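Local coordinates for protein membrane-bound protease PH1510 (Pyrococcus horikoshii, PDB 6M4B) that cleaves proteins as a membrane-bound serine protease, preferring sites near hydrophobic or aromatic residues, and degrades casein and a stomatin homolog in vitro, at residues T23-D28 against N58-I63; L46-G51 against A79-G85; T86-G91 against Y132-L136; Q138-R142 against T187-V191. The protein carries 1 engineered substitution. All blocks are in the same frame, centred on the assembly; numbering follows the deposited sequence.

Contact 1. Residues T23-D28 against N58-I63; sequences TYDQFD and NIVQRI
OD1 of D28 takes the NE-H of R62 in a salt bridge 3.0 Å long and nearly straight, with 166° at the hydrogen. The oxygen lies at the guanidinium edge, close to its plane; NE in turn meets the carboxylate on its anti side and somewhat out of plane, so the two flat groups are steeply turned against each other. R62 gets there by starting with CG anti to the backbone N and then bending at chi2 (61°). Its NH2 goes on to E35 in a second salt bridge and to the hydroxyl of T32, both further along helix 21-36. A leucine in place of R62 would probably leave D28 and E35 without their shared positive mate. Beside the bridge stands Y24: the edge of its ring faces the backbone of N58, with CE1 3.5 Å from N58 O, and CE1 also lies 3.9 Å from CB of R62. Deeper in, I59 works as the hydrophobic wedge. Its CG2 sits squarely over the F27 ring, 3.6 Å from the centroid, a CH-pi contact, while its CD1 comes within 3.7 Å of F27 CD2. CD1 of I63 reaches F27 CE1 from further along the helix. These two helix segments run almost parallel, 10° apart, as expected of neighbouring helices in successive beta-alpha-beta crossovers, and I88 of helix 84-90 touches F27, I59 and I63. The pairing is therefore two-layered: an apolar seam faces the core, and the arginine ties the helices together along the more exposed border.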
loop_
_atom_site.group_PDB
_atom_site.type_symbol
_atom_site.label_atom_id
_atom_site.label_comp_id
_atom_site.label_asym_id
_atom_site.label_seq_id
_atom_site.Cartn_x
_atom_site.Cartn_y
_atom_site.Cartn_z
ATOM N N THR A 23 -4.416 5.478 -17.073
ATOM C CA THR A 23 -3.013 5.019 -16.823
ATOM C C THR A 23 -2.960 3.766 -15.961
ATOM O O THR A 23 -2.272 2.819 -16.305
ATOM C CB THR A 23 -2.155 6.081 -16.150
ATOM O OG1 THR A 23 -2.503 7.374 -16.653
ATOM C CG2 THR A 23 -0.685 5.810 -16.397
ATOM N N TYR A 24 -3.784 3.679 -14.928
ATOM C CA TYR A 24 -3.900 2.389 -14.235
ATOM C C TYR A 24 -4.172 1.276 -15.225
ATOM O O TYR A 24 -3.446 0.299 -15.226
ATOM C CB TYR A 24 -4.937 2.338 -13.074
ATOM C CG TYR A 24 -5.073 0.927 -12.526
ATOM C CD1 TYR A 24 -4.134 0.394 -11.655
ATOM C CD2 TYR A 24 -6.119 0.087 -12.937
ATOM C CE1 TYR A 24 -4.245 -0.929 -11.187
ATOM C CE2 TYR A 24 -6.237 -1.225 -12.474
ATOM C CZ TYR A 24 -5.303 -1.734 -11.596
ATOM O OH TYR A 24 -5.429 -3.058 -11.155
ATOM N N ASP A 25 -5.229 1.401 -16.046
ATOM C CA ASP A 25 -5.637 0.303 -16.997
ATOM C C ASP A 25 -4.488 -0.070 -17.960
ATOM O O ASP A 25 -4.293 -1.249 -18.253
ATOM C CB ASP A 25 -6.875 0.652 -17.849
ATOM C CG ASP A 25 -8.130 0.843 -17.039
ATOM O OD1 ASP A 25 -8.362 0.144 -16.037
ATOM O OD2 ASP A 25 -8.920 1.709 -17.436
ATOM N N GLN A 26 -3.714 0.931 -18.384
ATOM C CA GLN A 26 -2.524 0.693 -19.205
ATOM C C GLN A 26 -1.491 -0.202 -18.472
ATOM O O GLN A 26 -1.137 -1.246 -18.997
ATOM C CB GLN A 26 -1.875 1.987 -19.634
ATOM C CG GLN A 26 -2.760 2.876 -20.506
ATOM C CD GLN A 26 -2.043 4.154 -20.892
ATOM O OE1 GLN A 26 -2.259 5.218 -20.297
ATOM N NE2 GLN A 26 -1.107 4.038 -21.829
ATOM N N PHE A 27 -1.064 0.180 -17.257
ATOM C CA PHE A 27 -0.178 -0.673 -16.425
ATOM C C PHE A 27 -0.799 -2.015 -16.187
ATOM O O PHE A 27 -0.107 -3.047 -16.240
ATOM C CB PHE A 27 0.123 -0.055 -15.037
ATOM C CG PHE A 27 1.211 0.983 -15.024
ATOM C CD1 PHE A 27 2.510 0.631 -14.727
ATOM C CD2 PHE A 27 0.939 2.307 -15.236
ATOM C CE1 PHE A 27 3.515 1.585 -14.649
ATOM C CE2 PHE A 27 1.943 3.270 -15.175
ATOM C CZ PHE A 27 3.234 2.902 -14.867
ATOM N N ASP A 28 -2.095 -2.043 -15.884
ATOM C CA ASP A 28 -2.727 -3.367 -15.645
ATOM C C ASP A 28 -2.612 -4.280 -16.890
ATOM O O ASP A 28 -2.283 -5.481 -16.777
ATOM C CB ASP A 28 -4.190 -3.230 -15.232
ATOM C CG ASP A 28 -4.835 -4.549 -14.856
ATOM O OD1 ASP A 28 -4.175 -5.461 -14.326
ATOM O OD2 ASP A 28 -6.064 -4.688 -15.079
ATOM N N ASN A 58 -3.103 2.664 -6.841
ATOM C CA ASN A 58 -3.488 1.410 -7.494
ATOM C C ASN A 58 -2.402 0.924 -8.448
ATOM O O ASN A 58 -2.157 -0.284 -8.508
ATOM C CB ASN A 58 -4.818 1.533 -8.272
ATOM C CG ASN A 58 -5.994 1.941 -7.381
ATOM O OD1 ASN A 58 -6.133 1.471 -6.255
ATOM N ND2 ASN A 58 -6.844 2.816 -7.896
ATOM N N ILE A 59 -1.705 1.857 -9.131
ATOM C CA ILE A 59 -0.576 1.445 -9.963
ATOM C C ILE A 59 0.515 0.852 -9.071
ATOM O O ILE A 59 0.993 -0.262 -9.302
ATOM C CB ILE A 59 -0.008 2.590 -10.799
ATOM C CG1 ILE A 59 -1.053 3.034 -11.816
ATOM C CG2 ILE A 59 1.289 2.132 -11.496
ATOM C CD1 ILE A 59 -0.682 4.309 -12.570
ATOM N N VAL A 60 0.895 1.579 -8.035
ATOM C CA VAL A 60 1.921 1.047 -7.112
ATOM C C VAL A 60 1.560 -0.360 -6.622
ATOM O O VAL A 60 2.398 -1.271 -6.603
ATOM C CB VAL A 60 2.156 1.978 -5.919
ATOM C CG1 VAL A 60 2.915 1.273 -4.813
ATOM C CG2 VAL A 60 2.915 3.217 -6.376
ATOM N N GLN A 61 0.315 -0.531 -6.218
ATOM C CA GLN A 61 -0.105 -1.817 -5.677
ATOM C C GLN A 61 -0.152 -2.906 -6.769
ATOM O O GLN A 61 0.104 -4.066 -6.500
ATOM C CB GLN A 61 -1.455 -1.722 -4.942
ATOM C CG GLN A 61 -1.432 -2.479 -3.598
ATOM C CD GLN A 61 -2.485 -3.521 -3.492
ATOM O OE1 GLN A 61 -3.046 -3.944 -4.499
ATOM N NE2 GLN A 61 -2.743 -3.974 -2.284
ATOM N N ARG A 62 -0.486 -2.535 -7.984
ATOM C CA ARG A 62 -0.430 -3.512 -9.087
ATOM C C ARG A 62 1.010 -4.020 -9.315
ATOM O O ARG A 62 1.231 -5.217 -9.451
ATOM C CB ARG A 62 -0.960 -2.889 -10.363
ATOM C CG ARG A 62 -1.055 -3.817 -11.549
ATOM C CD ARG A 62 -1.982 -4.966 -11.259
ATOM N NE ARG A 62 -2.011 -5.898 -12.359
ATOM C CZ ARG A 62 -1.297 -7.012 -12.472
ATOM N NH1 ARG A 62 -0.399 -7.387 -11.550
ATOM N NH2 ARG A 62 -1.496 -7.781 -13.549
ATOM N N ILE A 63 1.961 -3.100 -9.301
ATOM C CA ILE A 63 3.368 -3.462 -9.397
ATOM C C ILE A 63 3.787 -4.351 -8.229
ATOM O O ILE A 63 4.426 -5.387 -8.434
ATOM C CB ILE A 63 4.235 -2.214 -9.499
ATOM C CG1 ILE A 63 3.956 -1.547 -10.852
ATOM C CG2 ILE A 63 5.719 -2.531 -9.325
ATOM C CD1 ILE A 63 4.450 -0.144 -10.968
#

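Contact 2. Residues L46-G51 against A79-G85; sequences LDTPGG and ASAAAAG. Engineered in segment 79-85: A83 (natural residue Ser).
D47 carries CG anti to its backbone N (chi1 -173°), which swings the carboxylate over A79 and S80; S80, with chi1 at 63°, turns OG back toward T48. OD1 of D47 accepts the backbone N-H of S80 at 3.0 Å, the donor arriving from above the carboxylate plane. Were a lysine to stand at D47, the S80 N-H would probably lose its acceptor and leave S80 less firmly held. The backbones then meet in a single bridge between T48 and A81: T48 N gives to S80 O at 2.9 Å, and A82 N to T48 O at 3.3 Å, where S80 OG adds a weak bond. Here the N-terminal protease domain of the membrane protein, of ClpP/crotonase type, brings substrate-binding G50 and G51 alongside the nucleophile position, held by A83, an engineered replacement for serine. A83 has positive phi (56°) at the turn between strand 80-82 and helix 84-90, and its CB lies 3.5 Å from P49 O. G50, lacking a side chain, brings CA 4.0 Å from that CB. T48 OG1 accepts from G50 N at 3.1 Å, an ST turn, and is also bonded to G17, while T48 CG2 packs 3.6 Å from CA of G85.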
loop_
_atom_site.group_PDB
_atom_site.type_symbol
_atom_site.label_atom_id
_atom_site.label_comp_id
_atom_site.label_asym_id
_atom_site.label_seq_id
_atom_site.Cartn_x
_atom_site.Cartn_y
_atom_site.Cartn_z
ATOM N N LEU A 46 8.851 5.430 -18.686
ATOM C CA LEU A 46 7.893 6.312 -18.036
ATOM C C LEU A 46 8.314 7.761 -18.194
ATOM O O LEU A 46 9.467 8.093 -18.032
ATOM C CB LEU A 46 7.769 5.978 -16.542
ATOM C CG LEU A 46 6.775 6.818 -15.725
ATOM C CD1 LEU A 46 5.343 6.477 -16.099
ATOM C CD2 LEU A 46 7.022 6.579 -14.258
ATOM N N ASP A 47 7.358 8.599 -18.588
ATOM C CA ASP A 47 7.553 10.047 -18.693
ATOM C C ASP A 47 6.230 10.689 -18.237
ATOM O O ASP A 47 5.196 10.600 -18.920
ATOM C CB ASP A 47 7.896 10.446 -20.136
ATOM C CG ASP A 47 8.282 11.921 -20.277
ATOM O OD1 ASP A 47 8.507 12.600 -19.252
ATOM O OD2 ASP A 47 8.440 12.396 -21.428
ATOM N N THR A 48 6.249 11.283 -17.058
ATOM C CA THR A 48 5.020 11.837 -16.503
ATOM C C THR A 48 5.338 13.042 -15.649
ATOM O O THR A 48 6.370 13.075 -14.989
ATOM C CB THR A 48 4.243 10.793 -15.688
ATOM O OG1 THR A 48 3.009 11.356 -15.230
ATOM C CG2 THR A 48 5.037 10.282 -14.469
ATOM N N PRO A 49 4.472 14.062 -15.684
ATOM C CA PRO A 49 4.616 15.174 -14.711
ATOM C C PRO A 49 3.862 14.898 -13.391
ATOM O O PRO A 49 4.000 15.663 -12.441
ATOM C CB PRO A 49 3.984 16.361 -15.448
ATOM C CG PRO A 49 2.881 15.703 -16.241
ATOM C CD PRO A 49 3.368 14.304 -16.635
ATOM N N GLY A 50 3.072 13.829 -13.349
ATOM C CA GLY A 50 2.283 13.502 -12.193
ATOM C C GLY A 50 0.859 13.237 -12.592
ATOM O O GLY A 50 0.572 12.994 -13.771
ATOM N N GLY A 51 -0.030 13.285 -11.607
ATOM C CA GLY A 51 -1.446 13.018 -11.823
ATOM C C GLY A 51 -2.196 12.762 -10.536
ATOM O O GLY A 51 -1.862 13.322 -9.515
ATOM N N ALA A 79 12.788 13.131 -20.342
ATOM C CA ALA A 79 11.664 12.680 -19.525
ATOM C C ALA A 79 11.823 12.950 -18.007
ATOM O O ALA A 79 12.924 13.178 -17.464
ATOM C CB ALA A 79 11.406 11.203 -19.746
ATOM N N SER A 80 10.712 12.873 -17.303
ATOM C CA SER A 80 10.776 12.893 -15.837
ATOM C C SER A 80 9.779 11.902 -15.232
ATOM O O SER A 80 8.856 11.455 -15.904
ATOM C CB SER A 80 10.517 14.324 -15.342
ATOM O OG SER A 80 9.218 14.673 -15.726
ATOM N N ALA A 81 10.055 11.476 -13.999
ATOM C CA ALA A 81 9.074 10.723 -13.196
ATOM C C ALA A 81 8.841 11.611 -12.000
ATOM O O ALA A 81 9.460 11.461 -10.948
ATOM C CB ALA A 81 9.627 9.371 -12.780
ATOM N N ALA A 82 8.036 12.635 -12.233
ATOM C CA ALA A 82 7.835 13.705 -11.248
ATOM C C ALA A 82 6.557 13.392 -10.488
ATOM O O ALA A 82 5.664 12.733 -11.004
ATOM C CB ALA A 82 7.787 15.090 -11.920
ATOM N N ALA A 83 6.491 13.873 -9.269
ATOM C CA ALA A 83 5.262 13.857 -8.469
ATOM C C ALA A 83 4.736 12.435 -8.360
ATOM O O ALA A 83 5.509 11.578 -7.947
ATOM C CB ALA A 83 4.236 14.859 -9.033
ATOM N N ALA A 84 3.467 12.146 -8.700
ATOM C CA ALA A 84 2.966 10.778 -8.638
ATOM C C ALA A 84 3.891 9.746 -9.306
ATOM O O ALA A 84 3.934 8.598 -8.880
ATOM C CB ALA A 84 1.603 10.675 -9.260
ATOM N N GLY A 85 4.628 10.170 -10.324
ATOM C CA GLY A 85 5.546 9.306 -11.040
ATOM C C GLY A 85 6.699 8.794 -10.189
ATOM O O GLY A 85 7.220 7.702 -10.463
#

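Contact 3. Residues T86-G91 against Y132-L136; sequences TYIALG and YIKSL
Y87 and I133 form the close-packed half of this contact. The isoleucine lies across one face of the tyrosine ring: its CD1 stands 4.0 Å from the centroid in a CH-pi contact, displaced toward the rim, and its CB is 3.6 Å from CE2. With CG1 of I133 anti to the backbone N (chi1 -152°), the branch runs out between Y87 and L90, whose CD1 meets CG1 at 3.7 Å. The second tyrosine, Y132, comes to Y87 rim to rim, neither ring over the face of the other; the planes are 22° apart and the nearest atoms, CD2 of Y87 and CD2 of Y132, are 3.5 Å from each other. L136 completes this half by placing CD1 at the edge of the Y87 ring and 3.5 Å from the backbone O of Y87. Toward the C-terminal end of helix 84-90 this close side-chain packing gives way to water-bridged backbone carbonyls. L90 and L136 still touch through their CB atoms, but a water donates to L90 O at 2.6 Å and to L136 O at 2.6 Å. No direct hydrogen bond spans the two segments, so apart from this water the join is one of shape. The segments run at 30° to each other. M56 of helix 53-64 touches both tyrosines, F150 and I151 of helix 144-152 pack on I133, and I72 of strand 70-74 lies against I88 and A89; Y132 and S135 also meet E139 and S135 of the second subunit, which puts helix 123-139 at the dimer interface.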
loop_
_atom_site.group_PDB
_atom_site.type_symbol
_atom_site.label_atom_id
_atom_site.label_comp_id
_atom_site.label_asym_id
_atom_site.label_seq_id
_atom_site.Cartn_x
_atom_site.Cartn_y
_atom_site.Cartn_z
ATOM N N THR A 86 7.140 9.610 -9.212
ATOM C CA THR A 86 8.216 9.228 -8.332
ATOM C C THR A 86 7.851 8.005 -7.506
ATOM O O THR A 86 8.676 7.115 -7.337
ATOM C CB THR A 86 8.557 10.383 -7.441
ATOM O OG1 THR A 86 8.995 11.478 -8.269
ATOM C CG2 THR A 86 9.643 10.046 -6.491
ATOM N N TYR A 87 6.589 7.955 -7.045
ATOM C CA TYR A 87 6.061 6.885 -6.238
ATOM C C TYR A 87 5.969 5.578 -7.053
ATOM O O TYR A 87 6.258 4.518 -6.536
ATOM C CB TYR A 87 4.641 7.214 -5.698
ATOM C CG TYR A 87 4.532 8.416 -4.732
ATOM C CD1 TYR A 87 4.533 9.733 -5.198
ATOM C CD2 TYR A 87 4.338 8.221 -3.365
ATOM C CE1 TYR A 87 4.384 10.803 -4.332
ATOM C CE2 TYR A 87 4.157 9.278 -2.513
ATOM C CZ TYR A 87 4.167 10.559 -2.997
ATOM O OH TYR A 87 4.015 11.593 -2.156
ATOM N N ILE A 88 5.574 5.671 -8.322
ATOM C CA ILE A 88 5.516 4.509 -9.211
ATOM C C ILE A 88 6.911 3.915 -9.305
ATOM O O ILE A 88 7.094 2.730 -9.102
ATOM C CB ILE A 88 4.963 4.916 -10.611
ATOM C CG1 ILE A 88 3.483 5.374 -10.509
ATOM C CG2 ILE A 88 5.023 3.763 -11.627
ATOM C CD1 ILE A 88 2.956 6.103 -11.734
ATOM N N ALA A 89 7.903 4.776 -9.529
ATOM C CA ALA A 89 9.281 4.351 -9.528
ATOM C C ALA A 89 9.730 3.726 -8.199
ATOM O O ALA A 89 10.199 2.564 -8.206
ATOM C CB ALA A 89 10.188 5.500 -9.880
ATOM N N LEU A 90 9.536 4.435 -7.068
ATOM C CA LEU A 90 9.897 3.877 -5.755
ATOM C C LEU A 90 9.182 2.606 -5.376
ATOM O O LEU A 90 9.708 1.806 -4.587
ATOM C CB LEU A 90 9.764 4.905 -4.645
ATOM C CG LEU A 90 10.664 6.103 -4.791
ATOM C CD1 LEU A 90 10.238 7.175 -3.811
ATOM C CD2 LEU A 90 12.113 5.697 -4.538
ATOM N N GLY A 91 8.012 2.369 -5.950
ATOM C CA GLY A 91 7.256 1.153 -5.692
ATOM C C GLY A 91 7.650 -0.045 -6.517
ATOM O O GLY A 91 7.080 -1.126 -6.354
ATOM N N TYR A 132 3.794 7.484 3.358
ATOM C CA TYR A 132 3.671 6.546 2.232
ATOM C C TYR A 132 4.962 6.461 1.365
ATOM O O TYR A 132 5.482 5.357 1.115
ATOM C CB TYR A 132 2.502 6.910 1.394
ATOM C CG TYR A 132 2.214 5.999 0.265
ATOM C CD1 TYR A 132 1.782 4.704 0.492
ATOM C CD2 TYR A 132 2.318 6.438 -1.055
ATOM C CE1 TYR A 132 1.506 3.839 -0.538
ATOM C CE2 TYR A 132 1.995 5.599 -2.103
ATOM C CZ TYR A 132 1.626 4.313 -1.864
ATOM O OH TYR A 132 1.320 3.498 -2.913
ATOM N N ILE A 133 5.521 7.609 1.006
ATOM C CA ILE A 133 6.717 7.654 0.159
ATOM C C ILE A 133 7.938 7.051 0.877
ATOM O O ILE A 133 8.698 6.291 0.278
ATOM C CB ILE A 133 7.018 9.058 -0.387
ATOM C CG1 ILE A 133 7.759 8.937 -1.729
ATOM C CG2 ILE A 133 7.796 9.931 0.613
ATOM C CD1 ILE A 133 8.017 10.249 -2.403
ATOM N N LYS A 134 8.023 7.267 2.182
ATOM C CA LYS A 134 9.079 6.684 2.982
ATOM C C LYS A 134 8.970 5.172 3.091
ATOM O O LYS A 134 9.975 4.464 3.073
ATOM C CB LYS A 134 9.135 7.304 4.363
ATOM C CG LYS A 134 9.798 8.669 4.385
ATOM C CD LYS A 134 9.762 9.305 5.760
ATOM C CE LYS A 134 10.646 8.607 6.791
ATOM N NZ LYS A 134 11.720 9.484 7.292
ATOM N N SER A 135 7.752 4.676 3.154
ATOM C CA SER A 135 7.515 3.281 3.196
ATOM C C SER A 135 7.933 2.605 1.877
ATOM O O SER A 135 8.504 1.543 1.946
ATOM C CB SER A 135 6.048 2.984 3.486
ATOM O OG SER A 135 5.175 3.205 2.389
ATOM N N LEU A 136 7.637 3.215 0.716
ATOM C CA LEU A 136 8.064 2.661 -0.553
ATOM C C LEU A 136 9.608 2.615 -0.611
ATOM O O LEU A 136 10.162 1.594 -0.987
ATOM C CB LEU A 136 7.488 3.435 -1.736
ATOM C CG LEU A 136 5.953 3.550 -1.814
ATOM C CD1 LEU A 136 5.600 4.308 -3.061
ATOM C CD2 LEU A 136 5.340 2.164 -1.824
HETATM O O HOH W 1 9.004 0.089 -2.809
#

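Contact 4. Residues Q138-R142 against T187-V191; sequences QESGR and TKIPV
K188 lies over one face of the R142 guanidinium, with its CB above the plane but set toward the rim, and CG of K188 is 3.6 Å from NH2 of R142. The two side chains approach obliquely and in contrasting shapes. R142 is extended from CG to NE, whereas K188 is bent at chi2, chi3 and chi4, and this curl brings NZ back to the backbone O of S140 in a weak hydrogen bond of 3.2 Å. NZ of K188 stands 5.3 Å from NE of R142, like charges not in contact; E169, salt-bridged to NH2 of R142 and touching K188, would be expected to offset them. NH1 of R142 bonds to the carbonyl of S92, so the guanidinium that K188 rests on is fixed by its own N-H groups. Further along, S140 and I189 meet through carbon alone: CB of S140 is 3.6 Å from CG2 of I189, a methyl that also lies 3.8 Å from E139 O. The serine hydroxyl turns back to the carbonyls of L136 and A137 in its own helix. Between the backbones, CA of S140 makes a C-H...O contact with K188 O at 3.3 Å. This is the C-terminal end of helix 123-139 packed on the loop before strand 204-207, away from the annotated catalytic and substrate-binding residues. The helix closes in a Schellman motif: G141, with phi 67°, is the C-prime residue, R142 N returns to A137 O, and G141 N bonds weakly to Q138 O.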
loop_
_atom_site.group_PDB
_atom_site.type_symbol
_atom_site.label_atom_id
_atom_site.label_comp_id
_atom_site.label_asym_id
_atom_site.label_seq_id
_atom_site.Cartn_x
_atom_site.Cartn_y
_atom_site.Cartn_z
ATOM N N GLN A 138 11.682 2.444 2.118
ATOM C CA GLN A 138 12.160 1.468 3.100
ATOM C C GLN A 138 11.894 0.067 2.626
ATOM O O GLN A 138 12.712 -0.791 2.818
ATOM C CB GLN A 138 11.537 1.655 4.493
ATOM C CG GLN A 138 11.704 3.050 5.046
ATOM C CD GLN A 138 12.874 3.179 5.966
ATOM O OE1 GLN A 138 13.790 2.324 5.965
ATOM N NE2 GLN A 138 12.876 4.272 6.764
ATOM N N GLU A 139 10.733 -0.164 2.039
ATOM C CA GLU A 139 10.396 -1.472 1.520
ATOM C C GLU A 139 11.386 -1.947 0.423
ATOM O O GLU A 139 11.587 -3.133 0.270
ATOM C CB GLU A 139 8.979 -1.460 0.927
ATOM C CG GLU A 139 7.911 -1.490 2.008
ATOM C CD GLU A 139 6.541 -1.012 1.546
ATOM O OE1 GLU A 139 6.339 -0.818 0.315
ATOM O OE2 GLU A 139 5.669 -0.815 2.435
ATOM N N SER A 140 11.918 -1.019 -0.358
ATOM C CA SER A 140 12.830 -1.340 -1.431
ATOM C C SER A 140 14.305 -1.072 -1.124
ATOM O O SER A 140 15.126 -1.100 -2.037
ATOM C CB SER A 140 12.408 -0.544 -2.660
ATOM O OG SER A 140 12.451 0.847 -2.432
ATOM N N GLY A 141 14.661 -0.801 0.144
ATOM C CA GLY A 141 16.064 -0.539 0.481
ATOM C C GLY A 141 16.597 0.753 -0.121
ATOM O O GLY A 141 17.762 0.952 -0.160
ATOM N N ARG A 142 15.739 1.669 -0.532
ATOM C CA ARG A 142 16.152 2.897 -1.127
ATOM C C ARG A 142 16.162 4.023 -0.078
ATOM O O ARG A 142 15.638 3.886 1.000
ATOM C CB ARG A 142 15.212 3.228 -2.308
ATOM C CG ARG A 142 15.379 2.258 -3.491
ATOM C CD ARG A 142 14.303 2.478 -4.532
ATOM N NE ARG A 142 14.434 1.510 -5.585
ATOM C CZ ARG A 142 13.483 0.718 -6.082
ATOM N NH1 ARG A 142 12.234 0.717 -5.634
ATOM N NH2 ARG A 142 13.802 -0.090 -7.078
ATOM N N THR A 187 15.895 -7.947 -7.397
ATOM C CA THR A 187 14.806 -7.021 -7.319
ATOM C C THR A 187 14.880 -6.365 -5.949
ATOM O O THR A 187 15.315 -6.968 -4.981
ATOM C CB THR A 187 13.444 -7.708 -7.513
ATOM O OG1 THR A 187 13.297 -8.802 -6.594
ATOM C CG2 THR A 187 13.329 -8.216 -8.928
ATOM N N LYS A 188 14.470 -5.119 -5.872
ATOM C CA LYS A 188 14.579 -4.413 -4.614
ATOM C C LYS A 188 13.391 -4.660 -3.699
ATOM O O LYS A 188 13.470 -4.406 -2.519
ATOM C CB LYS A 188 14.756 -2.892 -4.840
ATOM C CG LYS A 188 16.056 -2.469 -5.510
ATOM C CD LYS A 188 17.354 -3.071 -4.991
ATOM C CE LYS A 188 17.666 -2.858 -3.518
ATOM N NZ LYS A 188 18.067 -1.471 -3.237
ATOM N N ILE A 189 12.298 -5.146 -4.251
ATOM C CA ILE A 189 11.142 -5.577 -3.480
ATOM C C ILE A 189 10.873 -7.038 -3.907
ATOM O O ILE A 189 11.321 -7.477 -4.960
ATOM C CB ILE A 189 9.882 -4.694 -3.707
ATOM C CG1 ILE A 189 9.474 -4.643 -5.179
ATOM C CG2 ILE A 189 10.111 -3.292 -3.211
ATOM C CD1 ILE A 189 8.135 -3.951 -5.442
ATOM N N PRO A 190 10.186 -7.806 -3.075
ATOM C CA PRO A 190 9.913 -9.200 -3.436
ATOM C C PRO A 190 8.988 -9.365 -4.655
ATOM O O PRO A 190 8.224 -8.466 -5.005
ATOM C CB PRO A 190 9.231 -9.779 -2.163
ATOM C CG PRO A 190 9.426 -8.766 -1.097
ATOM C CD PRO A 190 9.584 -7.437 -1.783
ATOM N N VAL A 191 9.118 -10.492 -5.306
ATOM C CA VAL A 191 8.170 -10.966 -6.338
ATOM C C VAL A 191 7.620 -12.216 -5.681
ATOM O O VAL A 191 8.425 -13.132 -5.408
ATOM C CB VAL A 191 8.882 -11.306 -7.667
ATOM C CG1 VAL A 191 7.902 -11.834 -8.720
ATOM C CG2 VAL A 191 9.579 -10.083 -8.202
#

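Contact 3 is the hub. It shares helix 84-90 with contact 2, joined by a probable hydrogen bond of 2.7 Å between A81 O and T86 OG1, and T86 lies about 3 Å, side chain to side chain, from substrate-binding C106. It meets contact 1 through F27 CZ and I88 CG2, 3.8 Å apart, and through V60 CG2, 3.6 Å from Y87 O. It shares helix 123-139, which carries the catalytic K124 near its start, with contact 4. Contact 2 holds the nucleophile position, whereas contact 4 lies on the opposite side of the chain's centre, about 20 Å away between centres. Contacts 1, 3 and 4 also touch the second subunit; contact 2 does not.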